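Local coordinates for protein cycloalternan-forming enzyme (Listeria monocytogenes serovar 1/2a, PDB 5F7U) that belongs to glycoside hydrolase family 31 and combines a TIM-barrel domain with several beta-sheet domains, including a family 6 carbohydrate-binding module, at residues T125-N137 with A173-V187. The protein carries 1 engineered substitution. Sequence-based numbering, arbitrary orientation. Where two conformers were deposited one is given.
Sequences TSVVDNGDSITLN and AGKSGYTVEDTAEKV
Two beta-hairpins, 125-137 and 179-187, pack face to face in the beta-rich N-terminal part of the chain, the turn of the first held by the segment leading into the second, 173-178. Tyr178 joins the two layers: its OH donates to Asp129 OD1 at 2.6 Å, on the syn side of the carboxylate but tilted out of its plane, while Gly131 N reaches the same oxygen at 2.9 Å from the opposite face. The second bond closes an Asx turn, so the aspartate also shapes the hairpin turn. Gly131 (phi 92°) suits a turn where a side chain would press on the preceding carbonyl. With CG between its backbone N and carbonyl carbon (chi1 61°), the tyrosine spans the gap, and Ile134 CD1 comes obliquely to the ring, 3.7 Å from Tyr178 CE1. Branched Val180 and Val187 continue this filling, Val187 CG1 lying 4.0 Å from Val127 CG2. A water links Val127 N to Asp182 OD2, while Asp182 OD1 forms a salt bridge with Lys200 NZ. Within the turn, Asp132 O accepts from Gly174 N at 2.8 Å. Two beta layers meeting through apolar side chains are the build of a beta-sandwich, consistent with this family's galactose mutarotase-like domain.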
loop_
_atom_site.group_PDB
_atom_site.type_symbol
_atom_site.label_atom_id
_atom_site.label_comp_id
_atom_site.label_asym_id
_atom_site.label_seq_id
_atom_site.Cartn_x
_atom_site.Cartn_y
_atom_site.Cartn_z
ATOM N N THR A 125 -16.637 8.848 -38.192
ATOM C CA THR A 125 -16.881 9.295 -39.556
ATOM C C THR A 125 -15.593 9.549 -40.330
ATOM O O THR A 125 -15.575 9.428 -41.555
ATOM C CB THR A 125 -17.788 10.546 -39.616
ATOM O OG1 THR A 125 -17.174 11.617 -38.901
ATOM C CG2 THR A 125 -19.122 10.257 -38.992
ATOM N N SER A 126 -14.526 9.901 -39.620
ATOM C CA SER A 126 -13.211 10.049 -40.239
ATOM C C SER A 126 -12.101 9.971 -39.206
ATOM O O SER A 126 -12.310 10.222 -38.006
ATOM C CB SER A 126 -13.106 11.345 -41.064
ATOM O OG SER A 126 -13.061 12.503 -40.242
ATOM N N VAL A 127 -10.920 9.613 -39.703
ATOM C CA VAL A 127 -9.712 9.458 -38.903
ATOM C C VAL A 127 -8.695 10.463 -39.456
ATOM O O VAL A 127 -8.457 10.506 -40.662
ATOM C CB VAL A 127 -9.146 8.012 -39.031
ATOM C CG1 VAL A 127 -7.846 7.841 -38.252
ATOM C CG2 VAL A 127 -10.169 6.983 -38.580
ATOM N N VAL A 128 -8.116 11.275 -38.577
ATOM C CA VAL A 128 -7.074 12.230 -38.964
ATOM C C VAL A 128 -5.812 11.883 -38.161
ATOM O O VAL A 128 -5.808 11.948 -36.933
ATOM C CB VAL A 128 -7.506 13.690 -38.691
ATOM C CG1 VAL A 128 -6.398 14.649 -39.094
ATOM C CG2 VAL A 128 -8.799 14.035 -39.432
ATOM N N ASP A 129 -4.754 11.484 -38.864
ATOM C CA ASP A 129 -3.515 11.116 -38.198
ATOM C C ASP A 129 -2.574 12.303 -38.285
ATOM O O ASP A 129 -2.123 12.683 -39.380
ATOM C CB ASP A 129 -2.905 9.864 -38.841
ATOM C CG ASP A 129 -1.593 9.445 -38.188
ATOM O OD1 ASP A 129 -1.090 10.157 -37.279
ATOM O OD2 ASP A 129 -1.062 8.401 -38.601
ATOM N N ASN A 130 -2.308 12.896 -37.127
ATOM C CA ASN A 130 -1.469 14.093 -37.061
ATOM C C ASN A 130 -0.004 13.798 -36.706
ATOM O O ASN A 130 0.772 14.727 -36.467
ATOM C CB ASN A 130 -2.076 15.111 -36.093
ATOM C CG ASN A 130 -3.400 15.672 -36.590
ATOM O OD1 ASN A 130 -4.438 15.562 -35.899
ATOM N ND2 ASN A 130 -3.393 16.235 -37.773
ATOM N N GLY A 131 0.377 12.527 -36.653
ATOM C CA GLY A 131 1.783 12.163 -36.452
ATOM C C GLY A 131 2.173 11.954 -34.997
ATOM O O GLY A 131 2.920 11.021 -34.690
ATOM N N ASP A 132 1.672 12.801 -34.095
ATOM C CA ASP A 132 1.932 12.647 -32.654
ATOM C C ASP A 132 0.619 12.418 -31.902
ATOM O O ASP A 132 0.572 12.445 -30.660
ATOM C CB ASP A 132 2.656 13.890 -32.106
ATOM C CG ASP A 132 1.863 15.198 -32.309
ATOM O OD1 ASP A 132 0.780 15.202 -32.948
ATOM O OD2 ASP A 132 2.339 16.251 -31.820
ATOM N N SER A 133 -0.441 12.216 -32.677
ATOM C CA SER A 133 -1.801 12.077 -32.152
ATOM C C SER A 133 -2.736 11.721 -33.294
ATOM O O SER A 133 -2.511 12.129 -34.436
ATOM C CB SER A 133 -2.269 13.398 -31.516
ATOM O OG SER A 133 -3.652 13.340 -31.218
ATOM N N ILE A 134 -3.804 10.991 -32.968
ATOM C CA ILE A 134 -4.826 10.640 -33.956
ATOM C C ILE A 134 -6.165 11.204 -33.486
ATOM O O ILE A 134 -6.511 11.063 -32.311
ATOM C CB ILE A 134 -4.937 9.105 -34.117
ATOM C CG1 ILE A 134 -3.602 8.516 -34.589
ATOM C CG2 ILE A 134 -6.055 8.736 -35.099
ATOM C CD1 ILE A 134 -3.554 7.011 -34.446
ATOM N N THR A 135 -6.916 11.832 -34.388
ATOM C CA THR A 135 -8.265 12.308 -34.073
ATOM C C THR A 135 -9.275 11.375 -34.698
ATOM O O THR A 135 -9.209 11.097 -35.903
ATOM C CB THR A 135 -8.498 13.713 -34.667
ATOM O OG1 THR A 135 -7.501 14.602 -34.156
ATOM C CG2 THR A 135 -9.923 14.250 -34.362
ATOM N N LEU A 136 -10.238 10.925 -33.898
ATOM C CA LEU A 136 -11.394 10.221 -34.455
ATOM C C LEU A 136 -12.565 11.190 -34.433
ATOM O O LEU A 136 -13.016 11.586 -33.366
ATOM C CB LEU A 136 -11.707 8.963 -33.629
ATOM C CG LEU A 136 -10.568 7.962 -33.368
ATOM C CD1 LEU A 136 -11.073 6.780 -32.539
ATOM C CD2 LEU A 136 -9.953 7.447 -34.658
ATOM N N ASN A 137 -13.016 11.608 -35.614
ATOM C CA ASN A 137 -14.193 12.465 -35.728
ATOM C C ASN A 137 -15.421 11.590 -35.635
ATOM O O ASN A 137 -15.523 10.585 -36.353
ATOM C CB ASN A 137 -14.143 13.247 -37.037
ATOM C CG ASN A 137 -13.049 14.296 -37.033
ATOM O OD1 ASN A 137 -13.062 15.210 -36.211
ATOM N ND2 ASN A 137 -12.116 14.179 -37.952
ATOM N N ALA A 173 -0.048 15.854 -27.386
ATOM C CA ALA A 173 0.972 15.072 -28.110
ATOM C C ALA A 173 1.386 13.806 -27.368
ATOM O O ALA A 173 1.407 13.775 -26.148
ATOM C CB ALA A 173 2.207 15.942 -28.373
ATOM N N GLY A 174 1.710 12.761 -28.120
ATOM C CA GLY A 174 2.355 11.571 -27.554
ATOM C C GLY A 174 3.453 11.107 -28.504
ATOM O O GLY A 174 3.856 11.849 -29.399
ATOM N N LYS A 175 3.916 9.875 -28.314
ATOM C CA LYS A 175 4.963 9.266 -29.152
ATOM C C LYS A 175 4.518 9.120 -30.601
ATOM O O LYS A 175 3.324 8.948 -30.871
ATOM C CB LYS A 175 5.303 7.857 -28.653
ATOM C CG LYS A 175 5.690 7.757 -27.195
ATOM C CD LYS A 175 7.090 8.222 -26.953
ATOM C CE LYS A 175 7.497 7.848 -25.543
ATOM N NZ LYS A 175 8.840 8.373 -25.256
ATOM N N SER A 176 5.483 9.142 -31.524
ATOM C CA SER A 176 5.178 9.006 -32.944
ATOM C C SER A 176 5.363 7.593 -33.484
ATOM O O SER A 176 5.033 7.317 -34.646
ATOM C CB SER A 176 6.052 9.970 -33.761
ATOM O OG SER A 176 5.675 11.301 -33.490
ATOM N N GLY A 177 5.868 6.698 -32.643
ATOM C CA GLY A 177 6.191 5.332 -33.071
ATOM C C GLY A 177 4.992 4.415 -33.237
ATOM O O GLY A 177 4.975 3.309 -32.697
ATOM N N TYR A 178 3.986 4.864 -33.977
ATOM C CA TYR A 178 2.835 4.024 -34.273
ATOM C C TYR A 178 2.596 3.961 -35.776
ATOM O O TYR A 178 3.105 4.799 -36.531
ATOM C CB TYR A 178 1.577 4.522 -33.522
ATOM C CG TYR A 178 1.156 5.931 -33.879
ATOM C CD1 TYR A 178 0.357 6.179 -35.009
ATOM C CD2 TYR A 178 1.547 7.020 -33.088
ATOM C CE1 TYR A 178 -0.017 7.477 -35.349
ATOM C CE2 TYR A 178 1.167 8.332 -33.409
ATOM C CZ TYR A 178 0.375 8.545 -34.532
ATOM O OH TYR A 178 -0.022 9.810 -34.889
ATOM N N THR A 179 1.832 2.964 -36.208
ATOM C CA THR A 179 1.372 2.893 -37.587
ATOM C C THR A 179 -0.140 2.743 -37.598
ATOM O O THR A 179 -0.740 2.283 -36.623
ATOM C CB THR A 179 2.079 1.784 -38.401
ATOM O OG1 THR A 179 1.891 0.523 -37.764
ATOM C CG2 THR A 179 3.560 2.041 -38.467
ATOM N N VAL A 180 -0.762 3.183 -38.685
ATOM C CA VAL A 180 -2.218 3.199 -38.780
ATOM C C VAL A 180 -2.607 2.429 -40.032
ATOM O O VAL A 180 -1.992 2.614 -41.094
ATOM C CB VAL A 180 -2.774 4.646 -38.865
ATOM C CG1 VAL A 180 -4.295 4.665 -38.955
ATOM C CG2 VAL A 180 -2.330 5.482 -37.675
ATOM N N GLU A 181 -3.618 1.578 -39.893
ATOM C CA GLU A 181 -4.271 0.923 -41.015
ATOM C C GLU A 181 -5.735 1.345 -40.979
ATOM O O GLU A 181 -6.513 0.841 -40.164
ATOM C CB GLU A 181 -4.126 -0.594 -40.893
ATOM C CG GLU A 181 -4.778 -1.384 -42.015
ATOM C CD GLU A 181 -3.976 -1.382 -43.309
ATOM O OE1 GLU A 181 -2.993 -0.616 -43.427
ATOM O OE2 GLU A 181 -4.334 -2.161 -44.218
ATOM N N ASP A 182 -6.088 2.303 -41.835
ATOM C CA ASP A 182 -7.426 2.894 -41.862
ATOM C C ASP A 182 -8.201 2.311 -43.034
ATOM O O ASP A 182 -7.732 2.346 -44.174
ATOM C CB ASP A 182 -7.296 4.417 -41.987
ATOM C CG ASP A 182 -8.613 5.147 -41.848
ATOM O OD1 ASP A 182 -9.612 4.537 -41.410
ATOM O OD2 ASP A 182 -8.642 6.361 -42.147
ATOM N N THR A 183 -9.369 1.742 -42.741
ATOM C CA THR A 183 -10.234 1.124 -43.759
ATOM C C THR A 183 -11.661 1.657 -43.600
ATOM O O THR A 183 -11.946 2.396 -42.661
ATOM C CB THR A 183 -10.238 -0.428 -43.665
ATOM O OG1 THR A 183 -11.043 -0.850 -42.555
ATOM C CG2 THR A 183 -8.821 -0.997 -43.521
ATOM N N ALA A 184 -12.561 1.257 -44.501
ATOM C CA ALA A 184 -13.946 1.728 -44.469
ATOM C C ALA A 184 -14.646 1.407 -43.152
ATOM O O ALA A 184 -15.404 2.232 -42.630
ATOM C CB ALA A 184 -14.733 1.156 -45.644
ATOM N N GLU A 185 -14.364 0.224 -42.611
ATOM C CA GLU A 185 -15.099 -0.299 -41.461
ATOM C C GLU A 185 -14.338 -0.218 -40.141
ATOM O O GLU A 185 -14.942 -0.337 -39.080
ATOM C CB GLU A 185 -15.526 -1.752 -41.700
ATOM C CG GLU A 185 -16.254 -1.999 -43.018
ATOM C CD GLU A 185 -15.325 -2.436 -44.160
ATOM O OE1 GLU A 185 -14.118 -2.044 -44.191
ATOM O OE2 GLU A 185 -15.813 -3.186 -45.047
ATOM N N LYS A 186 -13.019 -0.042 -40.213
ATOM C CA LYS A 186 -12.154 -0.257 -39.048
ATOM C C LYS A 186 -10.874 0.558 -39.166
ATOM O O LYS A 186 -10.376 0.773 -40.258
ATOM C CB LYS A 186 -11.807 -1.743 -38.988
ATOM C CG LYS A 186 -11.136 -2.210 -37.716
ATOM C CD LYS A 186 -10.679 -3.643 -37.919
ATOM C CE LYS A 186 -10.147 -4.201 -36.616
ATOM N NZ LYS A 186 -9.849 -5.648 -36.761
ATOM N N VAL A 187 -10.344 1.016 -38.033
ATOM C CA VAL A 187 -8.997 1.590 -38.008
ATOM C C VAL A 187 -8.201 0.838 -36.945
ATOM O O VAL A 187 -8.714 0.599 -35.853
ATOM C CB VAL A 187 -8.998 3.138 -37.808
ATOM C CG1 VAL A 187 -9.805 3.559 -36.581
ATOM C CG2 VAL A 187 -7.580 3.693 -37.759
HETATM O O HOH W 1 -10.941 7.982 -42.178
HETATM O O HOH W 2 3.388 8.922 -36.361
HETATM O O HOH W 3 0.903 9.695 -29.814
#